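Local coordinates for protein prolyl-ACP dehydrogenase (Oscillatoria sp., PDB 4IRN) that oxidises a prolyl group carried on an acyl carrier protein, using bound FAD, in the biosynthesis of the cyanotoxin anatoxin-a, at residues A[289-294]-A[365-370]; A[221-226]-A[249-254]; A[45-50]-A[81-86]. All coordinates share one frame; numbering follows the deposited sequence.

Contact 1. Residues A[289-294]-A[365-370]; sequences GTMERL and VQSCLE
Met291 meets Ser367 and Leu294 meets Cys368 with no ring, amide or carboxylate between them; the flat groups stand on the flank of the interface. There the guanidinium of Arg328 uses NH1 for Ser367 OG and NH2 for a salt bridge to Glu370 OE2, an oxygen that also receives a weak bond from Gln366 NE2 at 3.4 Å. The setting is the helical C-terminal domain of the acyl-CoA dehydrogenase fold, where helix 285-304 lies against helix 350-375. The evidence for close helix packing is the backbone spacing: Met291 CA is 7.0 Å from Ser367 CA, and Leu294 CA is 7.5 Å from Cys368 CA. The small side chains of Ser367 and Cys368 are consistent with this close approach. The bond from CA to CB of Leu294 aims at that helix, and its CD1 branch touches Cys368 SG at 3.6 Å, an apolar contact. Ser367 also aims across, but its buried hydroxyl is engaged by Ala363 O and Arg328 NH1, and no hydrogen bond crosses between the two segments. Helix 386-395 adds Leu390 against Cys368, and helix 316-344 adds Leu329 against Met291. Met291 reaches Ser367 through a bend at its thioether: with chi3 at 73°, the methyl turns off the line of the chain, leaving Met291 CE 4.0 Å from Ser367 OG.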
loop_
_atom_site.group_PDB
_atom_site.type_symbol
_atom_site.label_atom_id
_atom_site.label_comp_id
_atom_site.label_asym_id
_atom_site.label_seq_id
_atom_site.Cartn_x
_atom_site.Cartn_y
_atom_site.Cartn_z
ATOM N N GLY A 289 -16.945 13.847 9.050
ATOM C CA GLY A 289 -16.865 15.208 9.578
ATOM C C GLY A 289 -15.577 15.450 10.335
ATOM O O GLY A 289 -14.947 16.500 10.167
ATOM N N THR A 290 -15.160 14.449 11.145
ATOM C CA THR A 290 -13.914 14.435 11.919
ATOM C C THR A 290 -12.719 14.493 10.952
ATOM O O THR A 290 -11.763 15.229 11.203
ATOM C CB THR A 290 -13.869 13.182 12.812
ATOM O OG1 THR A 290 -15.051 13.133 13.617
ATOM C CG2 THR A 290 -12.624 13.112 13.687
ATOM N N MET A 291 -12.804 13.738 9.837
ATOM C CA MET A 291 -11.794 13.686 8.789
ATOM C C MET A 291 -11.630 15.058 8.135
ATOM O O MET A 291 -10.498 15.452 7.836
ATOM C CB MET A 291 -12.164 12.633 7.736
ATOM C CG MET A 291 -12.015 11.188 8.219
ATOM S SD MET A 291 -12.676 9.959 7.062
ATOM C CE MET A 291 -11.448 10.030 5.802
ATOM N N GLU A 292 -12.754 15.797 7.945
ATOM C CA GLU A 292 -12.757 17.150 7.385
ATOM C C GLU A 292 -12.064 18.118 8.353
ATOM O O GLU A 292 -11.300 18.968 7.899
ATOM C CB GLU A 292 -14.189 17.620 7.073
ATOM C CG GLU A 292 -14.263 18.819 6.137
ATOM C CD GLU A 292 -15.661 19.269 5.754
ATOM O OE1 GLU A 292 -16.413 18.456 5.168
ATOM O OE2 GLU A 292 -15.994 20.449 6.014
ATOM N N ARG A 293 -12.312 17.968 9.681
ATOM C CA ARG A 293 -11.695 18.804 10.717
ATOM C C ARG A 293 -10.177 18.615 10.768
ATOM O O ARG A 293 -9.452 19.612 10.788
ATOM C CB ARG A 293 -12.330 18.590 12.110
ATOM C CG ARG A 293 -11.747 19.530 13.191
ATOM C CD ARG A 293 -12.391 19.393 14.554
ATOM N NE ARG A 293 -12.088 18.115 15.186
ATOM C CZ ARG A 293 -12.973 17.144 15.371
ATOM N NH1 ARG A 293 -14.231 17.301 14.986
ATOM N NH2 ARG A 293 -12.607 16.008 15.948
ATOM N N LEU A 294 -9.707 17.362 10.755
ATOM C CA LEU A 294 -8.275 17.034 10.767
ATOM C C LEU A 294 -7.543 17.467 9.514
ATOM O O LEU A 294 -6.370 17.776 9.594
ATOM C CB LEU A 294 -8.020 15.541 11.030
ATOM C CG LEU A 294 -8.679 14.881 12.257
ATOM C CD1 LEU A 294 -8.403 13.397 12.254
ATOM C CD2 LEU A 294 -8.236 15.527 13.569
ATOM N N VAL A 365 -8.568 5.863 10.044
ATOM C CA VAL A 365 -7.355 5.440 10.760
ATOM C C VAL A 365 -6.114 6.000 10.075
ATOM O O VAL A 365 -5.259 6.587 10.728
ATOM C CB VAL A 365 -7.308 3.889 10.921
ATOM C CG1 VAL A 365 -5.926 3.398 11.328
ATOM C CG2 VAL A 365 -8.356 3.406 11.915
ATOM N N GLN A 366 -6.054 5.847 8.749
ATOM C CA GLN A 366 -4.969 6.298 7.896
ATOM C C GLN A 366 -4.782 7.802 7.935
ATOM O O GLN A 366 -3.647 8.253 8.089
ATOM C CB GLN A 366 -5.155 5.763 6.467
ATOM C CG GLN A 366 -3.920 5.868 5.570
ATOM C CD GLN A 366 -2.654 5.290 6.136
ATOM O OE1 GLN A 366 -2.588 4.108 6.494
ATOM N NE2 GLN A 366 -1.612 6.117 6.182
ATOM N N SER A 367 -5.882 8.578 7.826
ATOM C CA SER A 367 -5.851 10.046 7.868
ATOM C C SER A 367 -5.412 10.567 9.238
ATOM O O SER A 367 -4.684 11.562 9.304
ATOM C CB SER A 367 -7.197 10.632 7.469
ATOM O OG SER A 367 -7.502 10.338 6.116
ATOM N N CYS A 368 -5.810 9.871 10.322
ATOM C CA CYS A 368 -5.424 10.196 11.701
ATOM C C CYS A 368 -3.924 10.018 11.880
ATOM O O CYS A 368 -3.264 10.877 12.459
ATOM C CB CYS A 368 -6.197 9.341 12.697
ATOM S SG CYS A 368 -7.903 9.876 12.965
ATOM N N LEU A 369 -3.394 8.898 11.364
ATOM C CA LEU A 369 -1.980 8.538 11.401
ATOM C C LEU A 369 -1.138 9.613 10.687
ATOM O O LEU A 369 -0.113 10.037 11.218
ATOM C CB LEU A 369 -1.792 7.148 10.757
ATOM C CG LEU A 369 -0.377 6.560 10.717
ATOM C CD1 LEU A 369 0.098 6.173 12.103
ATOM C CD2 LEU A 369 -0.314 5.341 9.791
ATOM N N GLU A 370 -1.609 10.076 9.518
ATOM C CA GLU A 370 -0.968 11.099 8.692
ATOM C C GLU A 370 -0.999 12.486 9.343
ATOM O O GLU A 370 -0.020 13.223 9.226
ATOM C CB GLU A 370 -1.596 11.138 7.299
ATOM C CG GLU A 370 -1.203 9.955 6.433
ATOM C CD GLU A 370 -1.834 9.875 5.055
ATOM O OE1 GLU A 370 -2.744 10.682 4.758
ATOM O OE2 GLU A 370 -1.430 8.983 4.277
#

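Contact 2. Residues A[221-226]-A[249-254]; sequences FMIEKD and LRLENC
Ile223 faces Cys254 and Leu251 across the interior of the middle domain, the beta domain of the acyl-CoA dehydrogenase fold, in which two sheets pack face to face. Strand 218-224 belongs to one sheet and strand 249-257 to the other. No hydrogen bond links the two segments, and the nearest CA atoms, those of Ile223 and Cys254, are 8.7 Å apart, a spacing filled by side chains.

Followed outward, the bond from CA to CB of Ile223 aims at the second segment, with CB still 5.1 Å from Cys254 SG. The two branches then divide the work. Ile223 CG2, placed anti to the backbone N, reaches Cys254 SG at 4.0 Å. CG1 lies beside that N (chi1 -55°) and acts as a spacer, carrying the tip toward Leu251. The tip itself, Ile223 CD1, makes a looser apolar contact with Leu251 CD2 at 4.4 Å. Leu187 of strand 184-191, next to 249-257 in its sheet, also touches Ile223, while Leu230 packs on both Leu251 and Cys254.

Cys254 comes into position just after a corner in the chain. Asn253 and Cys254 both face Leu187, forming a G1 beta bulge, and Asn253 has the left-handed backbone angles 55°/46°. The Leu251 side chain is about 11 Å from bound FAD, so the contact belongs to the domain core rather than to the pocket lining. From within the bulge, Cys254 SG lies beside Leu251, 3.9 Å from Leu251 CD2.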
loop_
_atom_site.group_PDB
_atom_site.type_symbol
_atom_site.label_atom_id
_atom_site.label_comp_id
_atom_site.label_asym_id
_atom_site.label_seq_id
_atom_site.Cartn_x
_atom_site.Cartn_y
_atom_site.Cartn_z
ATOM N N PHE A 221 -35.619 -9.720 21.394
ATOM C CA PHE A 221 -36.395 -9.385 22.596
ATOM C C PHE A 221 -35.994 -8.022 23.154
ATOM O O PHE A 221 -34.813 -7.656 23.117
ATOM C CB PHE A 221 -36.225 -10.468 23.671
ATOM C CG PHE A 221 -36.654 -11.841 23.219
ATOM C CD1 PHE A 221 -37.979 -12.252 23.346
ATOM C CD2 PHE A 221 -35.737 -12.726 22.660
ATOM C CE1 PHE A 221 -38.383 -13.515 22.902
ATOM C CE2 PHE A 221 -36.143 -13.983 22.202
ATOM C CZ PHE A 221 -37.462 -14.373 22.335
ATOM N N MET A 222 -36.987 -7.263 23.660
ATOM C CA MET A 222 -36.775 -5.938 24.254
ATOM C C MET A 222 -36.954 -6.048 25.751
ATOM O O MET A 222 -38.065 -6.262 26.229
ATOM C CB MET A 222 -37.724 -4.891 23.657
ATOM C CG MET A 222 -37.571 -4.736 22.163
ATOM S SD MET A 222 -38.691 -3.555 21.415
ATOM C CE MET A 222 -40.203 -4.465 21.476
ATOM N N ILE A 223 -35.841 -5.972 26.487
ATOM C CA ILE A 223 -35.852 -6.113 27.932
ATOM C C ILE A 223 -35.501 -4.789 28.589
ATOM O O ILE A 223 -34.454 -4.209 28.283
ATOM C CB ILE A 223 -34.962 -7.309 28.384
ATOM C CG1 ILE A 223 -35.391 -8.635 27.673
ATOM C CG2 ILE A 223 -34.994 -7.494 29.902
ATOM C CD1 ILE A 223 -34.333 -9.734 27.596
ATOM N N GLU A 224 -36.376 -4.314 29.473
ATOM C CA GLU A 224 -36.162 -3.080 30.214
ATOM C C GLU A 224 -35.069 -3.273 31.284
ATOM O O GLU A 224 -34.857 -4.394 31.754
ATOM C CB GLU A 224 -37.466 -2.612 30.877
ATOM C CG GLU A 224 -38.447 -1.962 29.919
ATOM C CD GLU A 224 -39.788 -1.553 30.503
ATOM O OE1 GLU A 224 -39.875 -1.300 31.728
ATOM O OE2 GLU A 224 -40.752 -1.445 29.712
ATOM N N LYS A 225 -34.391 -2.180 31.653
ATOM C CA LYS A 225 -33.345 -2.133 32.677
ATOM C C LYS A 225 -33.933 -2.624 34.027
ATOM O O LYS A 225 -35.109 -2.420 34.293
ATOM C CB LYS A 225 -32.843 -0.684 32.776
ATOM C CG LYS A 225 -31.934 -0.337 33.943
ATOM C CD LYS A 225 -31.667 1.190 34.017
ATOM C CE LYS A 225 -32.791 2.024 34.600
ATOM N NZ LYS A 225 -33.094 1.707 36.012
ATOM N N ASP A 226 -33.138 -3.252 34.857
ATOM C CA ASP A 226 -33.538 -3.762 36.179
ATOM C C ASP A 226 -34.647 -4.811 36.073
ATOM O O ASP A 226 -35.637 -4.758 36.815
ATOM C CB ASP A 226 -33.946 -2.626 37.148
ATOM C CG ASP A 226 -32.824 -1.758 37.672
ATOM O OD1 ASP A 226 -31.684 -2.276 37.815
ATOM O OD2 ASP A 226 -33.085 -0.571 37.967
ATOM N N LEU A 249 -22.606 -8.278 29.551
ATOM C CA LEU A 249 -23.957 -8.600 29.996
ATOM C C LEU A 249 -24.127 -10.106 30.190
ATOM O O LEU A 249 -23.606 -10.906 29.400
ATOM C CB LEU A 249 -24.990 -8.049 28.994
ATOM C CG LEU A 249 -26.472 -8.290 29.273
ATOM C CD1 LEU A 249 -26.933 -7.538 30.510
ATOM C CD2 LEU A 249 -27.303 -7.875 28.093
ATOM N N ARG A 250 -24.850 -10.487 31.253
ATOM C CA ARG A 250 -25.180 -11.885 31.566
ATOM C C ARG A 250 -26.659 -11.979 31.884
ATOM O O ARG A 250 -27.178 -11.135 32.617
ATOM C CB ARG A 250 -24.324 -12.448 32.713
ATOM C CG ARG A 250 -22.901 -12.761 32.263
ATOM C CD ARG A 250 -21.953 -13.166 33.374
ATOM N NE ARG A 250 -20.607 -13.414 32.850
ATOM C CZ ARG A 250 -19.627 -13.999 33.532
ATOM N NH1 ARG A 250 -19.827 -14.403 34.782
ATOM N NH2 ARG A 250 -18.441 -14.189 32.970
ATOM N N LEU A 251 -27.346 -12.963 31.280
ATOM C CA LEU A 251 -28.775 -13.208 31.481
ATOM C C LEU A 251 -28.943 -14.518 32.235
ATOM O O LEU A 251 -28.507 -15.566 31.747
ATOM C CB LEU A 251 -29.539 -13.240 30.141
ATOM C CG LEU A 251 -29.452 -11.981 29.291
ATOM C CD1 LEU A 251 -29.283 -12.325 27.838
ATOM C CD2 LEU A 251 -30.665 -11.114 29.486
ATOM N N GLU A 252 -29.519 -14.441 33.444
ATOM C CA GLU A 252 -29.773 -15.590 34.300
ATOM C C GLU A 252 -31.262 -15.732 34.575
ATOM O O GLU A 252 -31.776 -15.101 35.492
ATOM C CB GLU A 252 -28.920 -15.515 35.589
ATOM C CG GLU A 252 -27.667 -16.398 35.550
ATOM C CD GLU A 252 -27.898 -17.886 35.361
ATOM O OE1 GLU A 252 -28.577 -18.500 36.215
ATOM O OE2 GLU A 252 -27.363 -18.452 34.381
ATOM N N ASN A 253 -31.959 -16.541 33.747
ATOM C CA ASN A 253 -33.414 -16.783 33.815
ATOM C C ASN A 253 -34.217 -15.477 33.761
ATOM O O ASN A 253 -35.144 -15.248 34.540
ATOM C CB ASN A 253 -33.817 -17.674 35.004
ATOM C CG ASN A 253 -33.184 -19.035 34.959
ATOM O OD1 ASN A 253 -33.557 -19.895 34.148
ATOM N ND2 ASN A 253 -32.202 -19.258 35.828
ATOM N N CYS A 254 -33.823 -14.618 32.827
ATOM C CA CYS A 254 -34.419 -13.319 32.573
ATOM C C CYS A 254 -35.774 -13.509 31.877
ATOM O O CYS A 254 -35.825 -14.011 30.751
ATOM C CB CYS A 254 -33.461 -12.478 31.737
ATOM S SG CYS A 254 -33.686 -10.698 31.916
#

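Contact 3. Residues A[45-50]-A[81-86]; sequences IQFRKK and SEFGVH
Lys50 and Phe83 hold the nearest CA atoms of the two segments, 10.3 Å apart, in the helical N-terminal domain of the acyl-CoA dehydrogenase fold. Residues 45-50 are regular helix within 42-58. Residues 81-83 finish helix 74-83, which closes in a Schellman motif: Gly84, with phi 117°, is the C-prime residue, and Val85 N returns to Cys80 O while Gly84 N returns to Ser81 O.

That spacing is bridged by three long side chains, Phe47, Lys50 and Phe83. The bond from CA to CB of Phe83, the last helical residue, aims at helix 42-58. The side chain of Phe47 comes from the other helix and runs antiparallel alongside it, and the rings meet obliquely, Phe47 CE1 to Phe83 CE1 at 4.1 Å. Phe54, farther along helix 42-58, stacks on Phe83, whereas Trp88 meets the ring of Phe47; the contact of Phe47 with Phe83 is thus part of a wider aromatic cluster near the surface.

Lys50 contributes its hydrocarbon chain. CG stands anti to the backbone N (chi1 -172°) and the chain runs out extended, reaching the Phe83 ring at an oblique angle. Lys50 CD lies 4.0 Å from Phe83 CZ, and Lys50 CE approaches Phe83 CE2 at 3.8 Å.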
loop_
_atom_site.group_PDB
_atom_site.type_symbol
_atom_site.label_atom_id
_atom_site.label_comp_id
_atom_site.label_asym_id
_atom_site.label_seq_id
_atom_site.Cartn_x
_atom_site.Cartn_y
_atom_site.Cartn_z
ATOM N N ILE A 45 -27.643 23.263 3.908
ATOM C CA ILE A 45 -26.396 23.985 4.230
ATOM C C ILE A 45 -26.576 24.674 5.604
ATOM O O ILE A 45 -25.720 24.522 6.482
ATOM C CB ILE A 45 -25.981 25.041 3.151
ATOM C CG1 ILE A 45 -25.937 24.500 1.697
ATOM C CG2 ILE A 45 -24.707 25.819 3.537
ATOM C CD1 ILE A 45 -24.813 23.564 1.303
ATOM N N GLN A 46 -27.700 25.408 5.774
ATOM C CA GLN A 46 -28.045 26.129 7.003
ATOM C C GLN A 46 -28.256 25.240 8.204
ATOM O O GLN A 46 -27.821 25.600 9.287
ATOM C CB GLN A 46 -29.267 27.057 6.826
ATOM C CG GLN A 46 -29.076 28.334 5.993
ATOM C CD GLN A 46 -27.963 29.231 6.476
ATOM O OE1 GLN A 46 -26.833 29.194 5.971
ATOM N NE2 GLN A 46 -28.291 30.123 7.392
ATOM N N PHE A 47 -28.920 24.087 8.039
ATOM C CA PHE A 47 -29.149 23.154 9.152
ATOM C C PHE A 47 -27.854 22.534 9.655
ATOM O O PHE A 47 -27.657 22.445 10.869
ATOM C CB PHE A 47 -30.207 22.081 8.826
ATOM C CG PHE A 47 -30.514 21.145 9.976
ATOM C CD1 PHE A 47 -31.051 21.626 11.162
ATOM C CD2 PHE A 47 -30.265 19.783 9.872
ATOM C CE1 PHE A 47 -31.312 20.765 12.233
ATOM C CE2 PHE A 47 -30.545 18.919 10.937
ATOM C CZ PHE A 47 -31.070 19.416 12.108
ATOM N N ARG A 48 -26.959 22.128 8.723
ATOM C CA ARG A 48 -25.643 21.564 9.045
ATOM C C ARG A 48 -24.795 22.619 9.766
ATOM O O ARG A 48 -24.124 22.293 10.747
ATOM C CB ARG A 48 -24.943 21.050 7.777
ATOM C CG ARG A 48 -23.661 20.273 8.047
ATOM C CD ARG A 48 -22.898 19.977 6.775
ATOM N NE ARG A 48 -21.509 19.600 7.039
ATOM C CZ ARG A 48 -20.479 20.439 6.987
ATOM N NH1 ARG A 48 -20.669 21.717 6.686
ATOM N NH2 ARG A 48 -19.251 20.009 7.246
ATOM N N LYS A 49 -24.870 23.878 9.303
ATOM C CA LYS A 49 -24.173 25.030 9.883
ATOM C C LYS A 49 -24.688 25.272 11.306
ATOM O O LYS A 49 -23.898 25.583 12.191
ATOM C CB LYS A 49 -24.362 26.285 9.008
ATOM C CG LYS A 49 -23.322 27.369 9.232
ATOM C CD LYS A 49 -23.710 28.666 8.518
ATOM C CE LYS A 49 -22.756 29.801 8.818
ATOM N NZ LYS A 49 -22.903 30.321 10.209
ATOM N N LYS A 50 -26.005 25.090 11.530
ATOM C CA LYS A 50 -26.655 25.226 12.838
ATOM C C LYS A 50 -26.187 24.100 13.781
ATOM O O LYS A 50 -25.985 24.357 14.973
ATOM C CB LYS A 50 -28.186 25.206 12.670
ATOM C CG LYS A 50 -28.982 25.540 13.928
ATOM C CD LYS A 50 -30.448 25.188 13.757
ATOM C CE LYS A 50 -31.208 25.241 15.056
ATOM N NZ LYS A 50 -32.549 24.619 14.923
ATOM N N SER A 81 -30.281 15.434 22.524
ATOM C CA SER A 81 -31.672 14.959 22.455
ATOM C C SER A 81 -32.656 16.133 22.424
ATOM O O SER A 81 -33.663 16.050 21.720
ATOM C CB SER A 81 -31.995 14.022 23.616
ATOM O OG SER A 81 -33.291 13.467 23.454
ATOM N N GLU A 82 -32.348 17.227 23.178
ATOM C CA GLU A 82 -33.130 18.469 23.220
ATOM C C GLU A 82 -33.079 19.132 21.834
ATOM O O GLU A 82 -34.091 19.673 21.383
ATOM C CB GLU A 82 -32.568 19.440 24.272
ATOM C CG GLU A 82 -32.914 19.110 25.711
ATOM C CD GLU A 82 -31.995 19.730 26.755
ATOM O OE1 GLU A 82 -31.563 20.893 26.570
ATOM O OE2 GLU A 82 -31.720 19.051 27.772
ATOM N N PHE A 83 -31.904 19.068 21.158
ATOM C CA PHE A 83 -31.685 19.627 19.820
ATOM C C PHE A 83 -32.459 18.823 18.780
ATOM O O PHE A 83 -32.967 19.402 17.815
ATOM C CB PHE A 83 -30.187 19.704 19.482
ATOM C CG PHE A 83 -29.860 20.536 18.259
ATOM C CD1 PHE A 83 -29.719 19.942 17.011
ATOM C CD2 PHE A 83 -29.674 21.915 18.359
ATOM C CE1 PHE A 83 -29.418 20.713 15.879
ATOM C CE2 PHE A 83 -29.372 22.683 17.227
ATOM C CZ PHE A 83 -29.246 22.075 15.995
ATOM N N GLY A 84 -32.568 17.511 19.015
ATOM C CA GLY A 84 -33.318 16.586 18.177
ATOM C C GLY A 84 -32.526 15.496 17.493
ATOM O O GLY A 84 -33.112 14.745 16.714
ATOM N N VAL A 85 -31.212 15.379 17.785
ATOM C CA VAL A 85 -30.295 14.398 17.166
ATOM C C VAL A 85 -30.901 12.994 17.073
ATOM O O VAL A 85 -31.052 12.456 15.971
ATOM C CB VAL A 85 -28.868 14.373 17.796
ATOM C CG1 VAL A 85 -27.943 13.458 17.006
ATOM C CG2 VAL A 85 -28.268 15.773 17.883
ATOM N N HIS A 86 -31.290 12.430 18.222
ATOM C CA HIS A 86 -31.869 11.088 18.341
ATOM C C HIS A 86 -33.123 10.889 17.488
ATOM O O HIS A 86 -33.294 9.815 16.914
ATOM C CB HIS A 86 -32.164 10.767 19.809
ATOM C CG HIS A 86 -30.981 10.935 20.712
ATOM N ND1 HIS A 86 -30.407 12.175 20.934
ATOM C CD2 HIS A 86 -30.311 10.015 21.437
ATOM C CE1 HIS A 86 -29.411 11.970 21.778
ATOM N NE2 HIS A 86 -29.306 10.686 22.101
#

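Along the chain the order is contact 3, contact 2, contact 1, each closing before the next opens, one in each of the N-terminal, middle and C-terminal domains of the family. Contacts 1 and 2 lie on opposite sides of the chain's centre, about 38 Å apart between centres; the centres of contacts 2 and 3 are about 34 Å apart. Contacts 1 and 3 are nearer, about 23 Å between centres, and are joined by a long, weak ion pair, Glu292 OE2 to Arg48 NH2 at 3.5 Å. Gln109 of helix 101-114 bonds to both of these side chains. The two helical domains therefore adjoin directly, while contact 2 lies within the beta domain, its nearest atoms about 15 Å from contact 3.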